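Local coordinates for protein type C neurotoxin (Clostridium botulinum, PDB 3PME) that probably binds nerve-cell membranes through gangliosides and phosphatidylethanolamine, as the receptor-binding domain of a mosaic C/D botulinum neurotoxin, at residues N3-L8 and K203-E208; L8-K13 and I52-N57; T89-I94 and S98-C103; K177-G182 and F198-K203. All coordinates share one frame; numbering follows the deposited sequence.

The chain enters through a short 3-10 segment, and contact 1 joins this N-terminal stretch to 203-208. It closes the widest loop, and the other three contacts are nested inside it. Contact 2 comes first, setting strand 6-13 against strand 51-55. Contact 3 follows in series and is local, a hairpin between 89-94 and 98-103. Contact 4 closes next, between strand 178-181 and strand 193-201, and contact 1 closes last. Contacts 2 and 4 lie side by side, with centres about 8 Å apart, and pack the same two sheets together. Contact 3 meets contact 4 through strand 178-181. Contacts 1 and 2 share Leu8, and contacts 1 and 4 share Lys203.

Contact 1: N3-L8 and K203-E208; sequences NDSKIL and KELSNE. With SO4 (sulfate ion), chain B.
The N-terminal entry to the lectin-like (concanavalin-clan) beta-sandwich domain meets the segment that leaves its strand 193-201, with Ser5 set against Lys203. Ser5 ends a short 3-10 segment, in which Lys6 N bonds back to Asn3 O. The contact is small and lies near the surface. Its main partner is the aliphatic part of the lysine, not the ammonium. Ser5 OG lies 3.2 Å from Lys203 CD, and Ser5 CB is tight at 3.4 Å from the same carbon. The Lys203 chain bends about its CG-CD bond (chi3 -88°), and these are the two carbons that meet the serine. The Ser5 hydroxyl is hydrogen-bonded to Ile2 O, so its polar partner is not the lysine. Leu205 adds only the end of its side chain, with CD2 4.5 Å from Ser5 OG. Further along, Ser206 is the N-cap of helix 207-218, and its OG bonds to Asp209 N. Ser70 OG bonds to both Lys203 O and Leu205 N, tying this linker to strand 68-77. A sulfate, probably from the crystallisation liquor, sits at the start of the helix. Asn207 N gives its hydrogen to sulfate O3 at 2.7 Å, nearly straight at 173°.

Contact 2: L8-K13 and I52-N57; sequences LSLQNK and IIVNLN
Leu8 and Val54 bury the most surface here, followed by Leu10. Leu8 divides its two methyls between two partners. Its CD1 meets Val54 CG1 at 4.1 Å, the two side chains meeting at a slant. Its CD2 meets Leu56 CD1 at 4.2 Å. The fork reaches across because Leu8 CG stands opposite the backbone N (chi1 177°). Val54 also uses both methyls. While CG1 takes Leu8, CG2 faces Leu10 CD2 at 4.3 Å. Val54 thus sits against both leucines through different branches. Leu56 begins less directed at the other strand, but the end of its side chain comes closer. All four residues are buried, and their contacts are purely apolar. They form part of the core of a beta sandwich, as expected for a domain of the concanavalin-like clan. Strand 6-13 belongs to one sheet and strand 51-55 to the other. The backbones stay well apart, with Leu8 CA and Leu56 CA 8.0 Å from each other. Each strand finds its backbone partners within its own sheet. Leu8 and Leu10 bond to Ile200 and Phe198, and Ile52 bonds to Phe181. Val27 and Ile179 widen the apolar layer, touching Leu10 and Leu8 respectively.

Contact 3: T89-I94 and S98-C103; sequences TIINSI and SGWKLC
An antiparallel hairpin of strands 92-95 and 100-105 continues past a classic beta bulge into strand 87-90; at the bulge Ile90 and Ile91 both face Leu102. Leu102 O accepts from both, at 2.8 Å from Ile90 N and 3.2 Å from Ile91 N. The first donor lies in the carbonyl plane, while the second is tilted 15° from it. Leu102 N returns a bond to Ile91 O. Nearer the turn, Ser93 and Trp100 form a hydrogen-bonded pair. Ser93 CB lies over one face of the indole, 3.6 Å from the centroid of its five-membered ring, a CH-pi contact. Ile91 CG2 comes obliquely to the six-membered ring, 3.6 Å from Trp100 CZ3. Ile91 also sends CD1 to Leu102 CD2, at 3.6 Å. Ser93 OG bonds to Thr178 O, and a water accepts from Trp100 NE1. On the other face, a second water links Thr89 OG1 with Lys101 NZ. Asn92 makes an Asx turn, its OD1 taking Ile94 N at 3.0 Å from above the carbonyl plane. Gly99 has backbone angles that suit glycine, and its CA makes a CH contact with Ser93 O. The hairpin lies between two further strands. On one side Val180 of strand 178-181, and Gly182 just after it, bond to Asn92 and Ile90. On the other, strand 108-114 bonds to Lys101 and Cys103 through Ile112 and Glu110.

Contact 4: K177-G182 and F198-K203; sequences KTIVFG and FNIFSK
Phe181 and Phe198 meet in an edge-to-face, T-shaped pair. The edge of Phe181 is aimed at the face of Phe198, with the ring planes at 89° and the centroids 4.8 Å apart. Phe181 CZ stands over the centre of the Phe198 ring, 3.5 Å above its plane. Phe181 CE2 shares the approach, 3.8 Å from Phe198 CD2. Phe198 offers its face to this edge with CG opposite the backbone N (chi1 -171°). Two residues along each strand, Ile179 and Ile200 reach toward each other tip to tip, and their CD1 methyls touch at 3.8 Å. All four side chains are buried and point inward from their strands. The two strands belong to opposing sheets of the beta sandwich, so this is core packing between layers. Their backbones remain far apart, with Phe181 CA and Phe198 CA 10.7 Å from each other. Around this first shell, Phe43 makes another edge-to-face pair with Phe181, and Val71 touches Phe198. Strand 178-181 is held in its sheet by a backbone bond from Ile179 to Val54. At the start of that strand the Thr178 hydroxyl bonds to Asn55 OD1, and Asp176 OD2 takes Thr178 N.

Contact 1: N3-L8 and K203-E208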
loop_
_atom_site.group_PDB
_atom_site.type_symbol
_atom_site.label_atom_id
_atom_site.label_comp_id
_atom_site.label_asym_id
_atom_site.label_seq_id
_atom_site.Cartn_x
_atom_site.Cartn_y
_atom_site.Cartn_z
ATOM N N ASN A 3 10.299 10.515 -18.967
ATOM C CA ASN A 3 10.980 11.522 -18.156
ATOM C C ASN A 3 11.344 12.792 -18.924
ATOM O O ASN A 3 11.562 13.842 -18.318
ATOM C CB ASN A 3 12.221 10.930 -17.482
ATOM C CG ASN A 3 11.875 9.957 -16.368
ATOM O OD1 ASN A 3 10.705 9.773 -16.021
ATOM N ND2 ASN A 3 12.896 9.327 -15.800
ATOM N N ASP A 4 11.397 12.696 -20.251
ATOM C CA ASP A 4 11.745 13.841 -21.089
ATOM C C ASP A 4 10.739 14.988 -20.985
ATOM O O ASP A 4 11.072 16.139 -21.274
ATOM C CB ASP A 4 11.894 13.421 -22.553
ATOM C CG ASP A 4 13.257 12.819 -22.857
ATOM O OD1 ASP A 4 14.250 13.218 -22.208
ATOM O OD2 ASP A 4 13.335 11.953 -23.755
ATOM N N SER A 5 9.510 14.678 -20.582
ATOM C CA SER A 5 8.473 15.700 -20.486
ATOM C C SER A 5 8.223 16.117 -19.043
ATOM O O SER A 5 7.305 16.877 -18.764
ATOM C CB SER A 5 7.171 15.198 -21.106
ATOM O OG SER A 5 6.695 14.054 -20.415
ATOM N N LYS A 6 9.043 15.616 -18.128
ATOM C CA LYS A 6 8.898 15.958 -16.717
ATOM C C LYS A 6 9.393 17.383 -16.475
ATOM O O LYS A 6 10.562 17.685 -16.725
ATOM C CB LYS A 6 9.672 14.954 -15.860
ATOM C CG LYS A 6 9.234 14.889 -14.416
ATOM C CD LYS A 6 9.551 13.525 -13.799
ATOM C CE LYS A 6 11.008 13.154 -13.986
ATOM N NZ LYS A 6 11.361 11.894 -13.255
ATOM N N ILE A 7 8.514 18.265 -16.006
ATOM C CA ILE A 7 8.915 19.643 -15.722
ATOM C C ILE A 7 9.015 19.923 -14.221
ATOM O O ILE A 7 9.421 21.003 -13.807
ATOM C CB ILE A 7 8.021 20.685 -16.439
ATOM C CG1 ILE A 7 6.561 20.566 -16.002
ATOM C CG2 ILE A 7 8.143 20.538 -17.953
ATOM C CD1 ILE A 7 6.262 21.269 -14.704
ATOM N N LEU A 8 8.630 18.939 -13.411
ATOM C CA LEU A 8 8.819 19.016 -11.966
ATOM C C LEU A 8 8.880 17.601 -11.433
ATOM O O LEU A 8 8.058 16.766 -11.790
ATOM C CB LEU A 8 7.680 19.790 -11.294
ATOM C CG LEU A 8 7.768 19.854 -9.766
ATOM C CD1 LEU A 8 8.962 20.692 -9.340
ATOM C CD2 LEU A 8 6.491 20.438 -9.178
ATOM N N LYS A 203 2.966 17.041 -20.908
ATOM C CA LYS A 203 2.179 16.373 -21.926
ATOM C C LYS A 203 1.126 15.522 -21.242
ATOM O O LYS A 203 1.220 15.251 -20.042
ATOM C CB LYS A 203 3.068 15.499 -22.812
ATOM C CG LYS A 203 3.717 14.351 -22.067
ATOM C CD LYS A 203 4.730 13.610 -22.924
ATOM C CE LYS A 203 4.090 12.508 -23.737
ATOM N NZ LYS A 203 5.141 11.696 -24.420
ATOM N N GLU A 204 0.136 15.101 -22.015
ATOM C CA GLU A 204 -0.878 14.168 -21.567
ATOM C C GLU A 204 -0.328 12.758 -21.758
ATOM O O GLU A 204 -0.129 12.309 -22.886
ATOM C CB GLU A 204 -2.154 14.373 -22.394
ATOM C CG GLU A 204 -3.250 13.372 -22.127
ATOM C CD GLU A 204 -4.439 13.559 -23.050
ATOM O OE1 GLU A 204 -4.480 14.585 -23.765
ATOM O OE2 GLU A 204 -5.320 12.674 -23.062
ATOM N N LEU A 205 -0.046 12.062 -20.656
ATOM C CA LEU A 205 0.557 10.739 -20.755
ATOM C C LEU A 205 -0.459 9.731 -21.269
ATOM O O LEU A 205 -1.620 9.759 -20.858
ATOM C CB LEU A 205 1.078 10.275 -19.394
ATOM C CG LEU A 205 2.254 11.033 -18.779
ATOM C CD1 LEU A 205 2.662 10.375 -17.464
ATOM C CD2 LEU A 205 3.425 11.081 -19.740
ATOM N N SER A 206 -0.024 8.848 -22.160
ATOM C CA SER A 206 -0.882 7.772 -22.650
ATOM C C SER A 206 -1.190 6.794 -21.522
ATOM O O SER A 206 -0.495 6.765 -20.514
ATOM C CB SER A 206 -0.195 7.019 -23.787
ATOM O OG SER A 206 0.932 6.310 -23.307
ATOM N N ASN A 207 -2.228 5.987 -21.690
ATOM C CA ASN A 207 -2.505 4.934 -20.727
ATOM C C ASN A 207 -1.293 4.039 -20.523
ATOM O O ASN A 207 -0.979 3.648 -19.395
ATOM C CB ASN A 207 -3.707 4.113 -21.164
ATOM C CG ASN A 207 -4.990 4.901 -21.076
ATOM O OD1 ASN A 207 -4.974 6.076 -20.711
ATOM N ND2 ASN A 207 -6.110 4.260 -21.391
ATOM N N GLU A 208 -0.601 3.722 -21.613
ATOM C CA GLU A 208 0.587 2.883 -21.532
ATOM C C GLU A 208 1.673 3.538 -20.676
ATOM O O GLU A 208 2.302 2.888 -19.837
ATOM C CB GLU A 208 1.119 2.576 -22.938
ATOM C CG GLU A 208 2.351 1.684 -22.952
ATOM C CD GLU A 208 2.694 1.188 -24.347
ATOM O OE1 GLU A 208 1.943 1.503 -25.300
ATOM O OE2 GLU A 208 3.713 0.481 -24.488
HETATM S S SO4 B . -4.994 6.532 -24.498
HETATM O O1 SO4 B . -5.474 7.754 -23.855
HETATM O O2 SO4 B . -4.818 6.794 -25.924
HETATM O O3 SO4 B . -3.717 6.142 -23.917
HETATM O O4 SO4 B . -5.973 5.467 -24.304
#

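Contact 2: L8-K13 and I52-N57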
loop_
_atom_site.group_PDB
_atom_site.type_symbol
_atom_site.label_atom_id
_atom_site.label_comp_id
_atom_site.label_asym_id
_atom_site.label_seq_id
_atom_site.Cartn_x
_atom_site.Cartn_y
_atom_site.Cartn_z
ATOM N N LEU A 8 8.630 18.939 -13.411
ATOM C CA LEU A 8 8.819 19.016 -11.966
ATOM C C LEU A 8 8.880 17.601 -11.433
ATOM O O LEU A 8 8.058 16.766 -11.790
ATOM C CB LEU A 8 7.680 19.790 -11.294
ATOM C CG LEU A 8 7.768 19.854 -9.766
ATOM C CD1 LEU A 8 8.962 20.692 -9.340
ATOM C CD2 LEU A 8 6.491 20.438 -9.178
ATOM N N SER A 9 9.880 17.311 -10.610
ATOM C CA SER A 9 10.010 15.996 -10.013
ATOM C C SER A 9 10.598 16.146 -8.617
ATOM O O SER A 9 11.807 16.375 -8.458
ATOM C CB SER A 9 10.901 15.101 -10.887
ATOM O OG SER A 9 10.860 13.752 -10.454
ATOM N N LEU A 10 9.746 16.035 -7.599
ATOM C CA LEU A 10 10.213 16.179 -6.228
ATOM C C LEU A 10 10.808 14.862 -5.771
ATOM O O LEU A 10 10.116 13.846 -5.657
ATOM C CB LEU A 10 9.086 16.615 -5.290
ATOM C CG LEU A 10 8.389 17.934 -5.624
ATOM C CD1 LEU A 10 7.293 18.191 -4.592
ATOM C CD2 LEU A 10 9.389 19.090 -5.659
ATOM N N GLN A 11 12.114 14.876 -5.536
ATOM C CA GLN A 11 12.810 13.676 -5.112
ATOM C C GLN A 11 13.782 14.006 -4.002
ATOM O O GLN A 11 14.233 15.139 -3.867
ATOM C CB GLN A 11 13.540 13.029 -6.286
ATOM C CG GLN A 11 12.608 12.525 -7.376
ATOM C CD GLN A 11 13.329 11.717 -8.428
ATOM O OE1 GLN A 11 12.780 10.762 -8.982
ATOM N NE2 GLN A 11 14.571 12.091 -8.710
ATOM N N ASN A 12 14.086 13.005 -3.190
ATOM C CA ASN A 12 15.016 13.197 -2.096
ATOM C C ASN A 12 16.438 12.909 -2.547
ATOM O O ASN A 12 16.781 11.769 -2.858
ATOM C CB ASN A 12 14.634 12.312 -0.916
ATOM C CG ASN A 12 15.317 12.736 0.361
ATOM O OD1 ASN A 12 16.545 12.680 0.464
ATOM N ND2 ASN A 12 14.530 13.178 1.339
ATOM N N LYS A 13 17.251 13.959 -2.607
ATOM C CA LYS A 13 18.636 13.849 -3.049
ATOM C C LYS A 13 19.545 14.417 -1.979
ATOM O O LYS A 13 19.301 15.509 -1.467
ATOM C CB LYS A 13 18.851 14.606 -4.360
ATOM C CG LYS A 13 18.104 14.027 -5.546
ATOM C CD LYS A 13 18.517 12.584 -5.792
ATOM C CE LYS A 13 17.690 11.946 -6.895
ATOM N NZ LYS A 13 18.083 10.522 -7.106
ATOM N N ILE A 52 5.112 22.561 2.183
ATOM C CA ILE A 52 6.173 22.607 1.196
ATOM C C ILE A 52 5.751 23.630 0.154
ATOM O O ILE A 52 4.677 23.517 -0.422
ATOM C CB ILE A 52 6.387 21.255 0.521
ATOM C CG1 ILE A 52 6.731 20.184 1.561
ATOM C CG2 ILE A 52 7.484 21.367 -0.536
ATOM C CD1 ILE A 52 6.921 18.797 0.967
ATOM N N ILE A 53 6.577 24.646 -0.063
ATOM C CA ILE A 53 6.260 25.671 -1.049
ATOM C C ILE A 53 7.162 25.472 -2.252
ATOM O O ILE A 53 8.388 25.507 -2.128
ATOM C CB ILE A 53 6.503 27.086 -0.495
ATOM C CG1 ILE A 53 5.850 27.263 0.881
ATOM C CG2 ILE A 53 6.053 28.146 -1.503
ATOM C CD1 ILE A 53 4.433 26.803 0.958
ATOM N N VAL A 54 6.565 25.238 -3.415
ATOM C CA VAL A 54 7.341 25.049 -4.635
ATOM C C VAL A 54 7.118 26.224 -5.577
ATOM O O VAL A 54 5.987 26.526 -5.926
ATOM C CB VAL A 54 6.957 23.737 -5.350
ATOM C CG1 VAL A 54 7.785 23.545 -6.616
ATOM C CG2 VAL A 54 7.128 22.541 -4.405
ATOM N N ASN A 55 8.196 26.901 -5.960
ATOM C CA ASN A 55 8.108 27.947 -6.975
ATOM C C ASN A 55 8.825 27.514 -8.241
ATOM O O ASN A 55 10.051 27.398 -8.258
ATOM C CB ASN A 55 8.720 29.250 -6.458
ATOM C CG ASN A 55 7.855 29.922 -5.422
ATOM O OD1 ASN A 55 6.812 30.484 -5.746
ATOM N ND2 ASN A 55 8.286 29.878 -4.169
ATOM N N LEU A 56 8.056 27.252 -9.290
ATOM C CA LEU A 56 8.614 26.894 -10.581
ATOM C C LEU A 56 9.215 28.122 -11.240
ATOM O O LEU A 56 8.798 29.246 -10.969
ATOM C CB LEU A 56 7.521 26.344 -11.499
ATOM C CG LEU A 56 7.044 24.898 -11.337
ATOM C CD1 LEU A 56 6.718 24.574 -9.896
ATOM C CD2 LEU A 56 5.826 24.671 -12.246
ATOM N N ASN A 57 10.204 27.892 -12.094
ATOM C CA ASN A 57 10.668 28.905 -13.014
ATOM C C ASN A 57 9.479 29.236 -13.890
ATOM O O ASN A 57 8.977 28.379 -14.624
ATOM C CB ASN A 57 11.820 28.352 -13.856
ATOM C CG ASN A 57 12.375 29.367 -14.833
ATOM O OD1 ASN A 57 11.643 30.195 -15.375
ATOM N ND2 ASN A 57 13.680 29.301 -15.074
#

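Contact 3: T89-I94 and S98-C103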
loop_
_atom_site.group_PDB
_atom_site.type_symbol
_atom_site.label_atom_id
_atom_site.label_comp_id
_atom_site.label_asym_id
_atom_site.label_seq_id
_atom_site.Cartn_x
_atom_site.Cartn_y
_atom_site.Cartn_z
ATOM N N THR A 89 -7.984 21.327 1.783
ATOM C CA THR A 89 -7.100 21.557 0.649
ATOM C C THR A 89 -5.727 20.992 0.990
ATOM O O THR A 89 -5.164 21.311 2.035
ATOM C CB THR A 89 -6.992 23.053 0.305
ATOM O OG1 THR A 89 -8.275 23.531 -0.119
ATOM C CG2 THR A 89 -5.989 23.272 -0.822
ATOM N N ILE A 90 -5.192 20.146 0.114
ATOM C CA ILE A 90 -3.917 19.488 0.359
ATOM C C ILE A 90 -2.795 20.023 -0.536
ATOM O O ILE A 90 -1.651 20.156 -0.103
ATOM C CB ILE A 90 -4.043 17.972 0.113
ATOM C CG1 ILE A 90 -5.173 17.393 0.973
ATOM C CG2 ILE A 90 -2.712 17.266 0.355
ATOM C CD1 ILE A 90 -5.082 17.771 2.404
ATOM N N ILE A 91 -3.118 20.308 -1.794
ATOM C CA ILE A 91 -2.127 20.867 -2.705
ATOM C C ILE A 91 -2.818 22.043 -3.358
ATOM O O ILE A 91 -3.875 21.876 -3.960
ATOM C CB ILE A 91 -1.697 19.869 -3.800
ATOM C CG1 ILE A 91 -1.272 18.528 -3.190
ATOM C CG2 ILE A 91 -0.558 20.453 -4.634
ATOM C CD1 ILE A 91 -0.965 17.464 -4.240
ATOM N N ASN A 92 -2.246 23.235 -3.222
ATOM C CA ASN A 92 -2.935 24.443 -3.672
ATOM C C ASN A 92 -2.136 25.202 -4.706
ATOM O O ASN A 92 -0.997 25.595 -4.451
ATOM C CB ASN A 92 -3.205 25.359 -2.479
ATOM C CG ASN A 92 -4.209 26.441 -2.790
ATOM O OD1 ASN A 92 -4.658 26.585 -3.930
ATOM N ND2 ASN A 92 -4.585 27.204 -1.770
ATOM N N SER A 93 -2.731 25.402 -5.876
ATOM C CA SER A 93 -2.124 26.233 -6.906
ATOM C C SER A 93 -3.201 27.125 -7.509
ATOM O O SER A 93 -3.285 27.280 -8.730
ATOM C CB SER A 93 -1.427 25.383 -7.973
ATOM O OG SER A 93 -0.479 26.147 -8.709
ATOM N N ILE A 94 -4.032 27.679 -6.627
ATOM C CA ILE A 94 -5.018 28.696 -6.987
ATOM C C ILE A 94 -4.547 30.052 -6.488
ATOM O O ILE A 94 -4.281 30.224 -5.299
ATOM C CB ILE A 94 -6.375 28.432 -6.325
ATOM C CG1 ILE A 94 -6.932 27.083 -6.757
ATOM C CG2 ILE A 94 -7.370 29.559 -6.666
ATOM C CD1 ILE A 94 -7.272 27.017 -8.185
ATOM N N SER A 98 -8.052 31.604 -9.845
ATOM C CA SER A 98 -7.861 30.623 -10.911
ATOM C C SER A 98 -6.630 29.732 -10.681
ATOM O O SER A 98 -5.658 30.146 -10.060
ATOM C CB SER A 98 -7.805 31.349 -12.266
ATOM O OG SER A 98 -7.793 30.456 -13.361
ATOM N N GLY A 99 -6.692 28.503 -11.185
ATOM C CA GLY A 99 -5.584 27.566 -11.109
ATOM C C GLY A 99 -6.118 26.177 -10.835
ATOM O O GLY A 99 -7.196 25.809 -11.289
ATOM N N TRP A 100 -5.366 25.390 -10.079
ATOM C CA TRP A 100 -5.813 24.038 -9.734
ATOM C C TRP A 100 -5.534 23.747 -8.274
ATOM O O TRP A 100 -4.696 24.408 -7.654
ATOM C CB TRP A 100 -5.124 22.992 -10.612
ATOM C CG TRP A 100 -3.610 23.019 -10.542
ATOM C CD1 TRP A 100 -2.762 23.777 -11.302
ATOM C CD2 TRP A 100 -2.779 22.259 -9.656
ATOM N NE1 TRP A 100 -1.456 23.527 -10.947
ATOM C CE2 TRP A 100 -1.442 22.591 -9.945
ATOM C CE3 TRP A 100 -3.040 21.314 -8.655
ATOM C CZ2 TRP A 100 -0.359 22.020 -9.258
ATOM C CZ3 TRP A 100 -1.967 20.746 -7.982
ATOM C CH2 TRP A 100 -0.646 21.105 -8.286
ATOM N N LYS A 101 -6.250 22.766 -7.720
ATOM C CA LYS A 101 -5.945 22.294 -6.370
ATOM C C LYS A 101 -6.393 20.850 -6.193
ATOM O O LYS A 101 -7.203 20.331 -6.956
ATOM C CB LYS A 101 -6.591 23.196 -5.305
ATOM C CG LYS A 101 -8.113 23.228 -5.334
ATOM C CD LYS A 101 -8.670 24.041 -4.164
ATOM C CE LYS A 101 -10.172 24.229 -4.311
ATOM N NZ LYS A 101 -10.733 25.107 -3.248
ATOM N N LEU A 102 -5.817 20.196 -5.192
ATOM C CA LEU A 102 -6.241 18.867 -4.775
ATOM C C LEU A 102 -6.777 18.967 -3.361
ATOM O O LEU A 102 -6.125 19.539 -2.479
ATOM C CB LEU A 102 -5.070 17.894 -4.785
ATOM C CG LEU A 102 -5.404 16.453 -4.373
ATOM C CD1 LEU A 102 -6.183 15.749 -5.478
ATOM C CD2 LEU A 102 -4.125 15.693 -4.045
ATOM N N CYS A 103 -7.964 18.408 -3.146
ATOM C CA CYS A 103 -8.579 18.374 -1.817
ATOM C C CYS A 103 -8.935 16.957 -1.405
ATOM O O CYS A 103 -9.025 16.052 -2.235
ATOM C CB CYS A 103 -9.864 19.199 -1.788
ATOM S SG CYS A 103 -9.691 20.881 -2.371
HETATM O O HOH W 1 -10.867 23.469 -1.016
HETATM O O HOH W 2 0.757 25.403 -11.684
#

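Contact 4: K177-G182 and F198-K203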
loop_
_atom_site.group_PDB
_atom_site.type_symbol
_atom_site.label_atom_id
_atom_site.label_comp_id
_atom_site.label_asym_id
_atom_site.label_seq_id
_atom_site.Cartn_x
_atom_site.Cartn_y
_atom_site.Cartn_z
ATOM N N LYS A 177 2.776 29.848 -10.780
ATOM C CA LYS A 177 4.068 29.177 -10.658
ATOM C C LYS A 177 4.297 28.577 -9.270
ATOM O O LYS A 177 5.231 27.801 -9.080
ATOM C CB LYS A 177 5.201 30.149 -10.980
ATOM C CG LYS A 177 5.420 31.190 -9.902
ATOM C CD LYS A 177 6.274 32.332 -10.416
ATOM C CE LYS A 177 6.614 33.311 -9.303
ATOM N NZ LYS A 177 7.435 32.659 -8.251
ATOM N N THR A 178 3.448 28.927 -8.308
ATOM C CA THR A 178 3.611 28.441 -6.935
ATOM C C THR A 178 2.652 27.290 -6.625
ATOM O O THR A 178 1.466 27.348 -6.966
ATOM C CB THR A 178 3.378 29.567 -5.918
ATOM O OG1 THR A 178 4.298 30.635 -6.180
ATOM C CG2 THR A 178 3.592 29.056 -4.494
ATOM N N ILE A 179 3.180 26.248 -5.989
ATOM C CA ILE A 179 2.377 25.116 -5.536
ATOM C C ILE A 179 2.635 24.971 -4.060
ATOM O O ILE A 179 3.792 24.858 -3.642
ATOM C CB ILE A 179 2.790 23.812 -6.236
ATOM C CG1 ILE A 179 2.692 23.966 -7.750
ATOM C CG2 ILE A 179 1.898 22.658 -5.797
ATOM C CD1 ILE A 179 3.331 22.818 -8.506
ATOM N N VAL A 180 1.571 24.976 -3.262
ATOM C CA VAL A 180 1.725 24.817 -1.817
ATOM C C VAL A 180 1.133 23.495 -1.344
ATOM O O VAL A 180 -0.078 23.270 -1.476
ATOM C CB VAL A 180 1.040 25.967 -1.055
ATOM C CG1 VAL A 180 1.159 25.759 0.455
ATOM C CG2 VAL A 180 1.626 27.314 -1.483
ATOM N N PHE A 181 1.990 22.637 -0.783
ATOM C CA PHE A 181 1.560 21.378 -0.184
ATOM C C PHE A 181 1.330 21.607 1.303
ATOM O O PHE A 181 2.207 22.138 1.993
ATOM C CB PHE A 181 2.635 20.305 -0.343
ATOM C CG PHE A 181 2.878 19.894 -1.763
ATOM C CD1 PHE A 181 3.678 20.662 -2.587
ATOM C CD2 PHE A 181 2.323 18.722 -2.266
ATOM C CE1 PHE A 181 3.911 20.280 -3.910
ATOM C CE2 PHE A 181 2.561 18.334 -3.574
ATOM C CZ PHE A 181 3.353 19.111 -4.396
ATOM N N GLY A 182 0.165 21.209 1.802
ATOM C CA GLY A 182 -0.096 21.334 3.225
ATOM C C GLY A 182 -1.543 21.556 3.598
ATOM O O GLY A 182 -2.337 22.044 2.790
ATOM N N PHE A 198 6.029 12.922 -6.324
ATOM C CA PHE A 198 5.235 13.953 -6.987
ATOM C C PHE A 198 5.918 14.463 -8.265
ATOM O O PHE A 198 7.060 14.947 -8.214
ATOM C CB PHE A 198 4.940 15.125 -6.056
ATOM C CG PHE A 198 3.951 16.094 -6.636
ATOM C CD1 PHE A 198 4.384 17.179 -7.390
ATOM C CD2 PHE A 198 2.597 15.898 -6.450
ATOM C CE1 PHE A 198 3.475 18.062 -7.950
ATOM C CE2 PHE A 198 1.670 16.778 -7.006
ATOM C CZ PHE A 198 2.112 17.860 -7.760
ATOM N N ASN A 199 5.205 14.345 -9.392
ATOM C CA ASN A 199 5.706 14.722 -10.719
ATOM C C ASN A 199 4.683 15.536 -11.497
ATOM O O ASN A 199 3.478 15.283 -11.414
ATOM C CB ASN A 199 5.997 13.477 -11.564
ATOM C CG ASN A 199 7.217 12.722 -11.093
ATOM O OD1 ASN A 199 8.209 13.323 -10.714
ATOM N ND2 ASN A 199 7.157 11.396 -11.148
ATOM N N ILE A 200 5.159 16.490 -12.295
ATOM C CA ILE A 200 4.293 17.137 -13.274
ATOM C C ILE A 200 4.943 17.014 -14.644
ATOM O O ILE A 200 6.142 17.191 -14.773
ATOM C CB ILE A 200 4.031 18.609 -12.935
ATOM C CG1 ILE A 200 3.327 18.716 -11.578
ATOM C CG2 ILE A 200 3.164 19.272 -14.038
ATOM C CD1 ILE A 200 3.051 20.126 -11.109
ATOM N N PHE A 201 4.138 16.692 -15.652
ATOM C CA PHE A 201 4.620 16.473 -17.016
ATOM C C PHE A 201 3.966 17.496 -17.933
ATOM O O PHE A 201 2.823 17.899 -17.705
ATOM C CB PHE A 201 4.239 15.068 -17.503
ATOM C CG PHE A 201 4.790 13.949 -16.659
ATOM C CD1 PHE A 201 4.137 13.546 -15.496
ATOM C CD2 PHE A 201 5.946 13.285 -17.040
ATOM C CE1 PHE A 201 4.646 12.515 -14.724
ATOM C CE2 PHE A 201 6.456 12.257 -16.277
ATOM C CZ PHE A 201 5.802 11.868 -15.117
ATOM N N SER A 202 4.685 17.898 -18.977
ATOM C CA SER A 202 4.174 18.892 -19.921
ATOM C C SER A 202 3.489 18.238 -21.115
ATOM O O SER A 202 3.448 18.796 -22.211
ATOM C CB SER A 202 5.310 19.778 -20.420
ATOM O OG SER A 202 6.267 18.981 -21.093
ATOM N N LYS A 203 2.966 17.041 -20.908
ATOM C CA LYS A 203 2.179 16.373 -21.926
ATOM C C LYS A 203 1.126 15.522 -21.242
ATOM O O LYS A 203 1.220 15.251 -20.042
ATOM C CB LYS A 203 3.068 15.499 -22.812
ATOM C CG LYS A 203 3.717 14.351 -22.067
ATOM C CD LYS A 203 4.730 13.610 -22.924
ATOM C CE LYS A 203 4.090 12.508 -23.737
ATOM N NZ LYS A 203 5.141 11.696 -24.420
#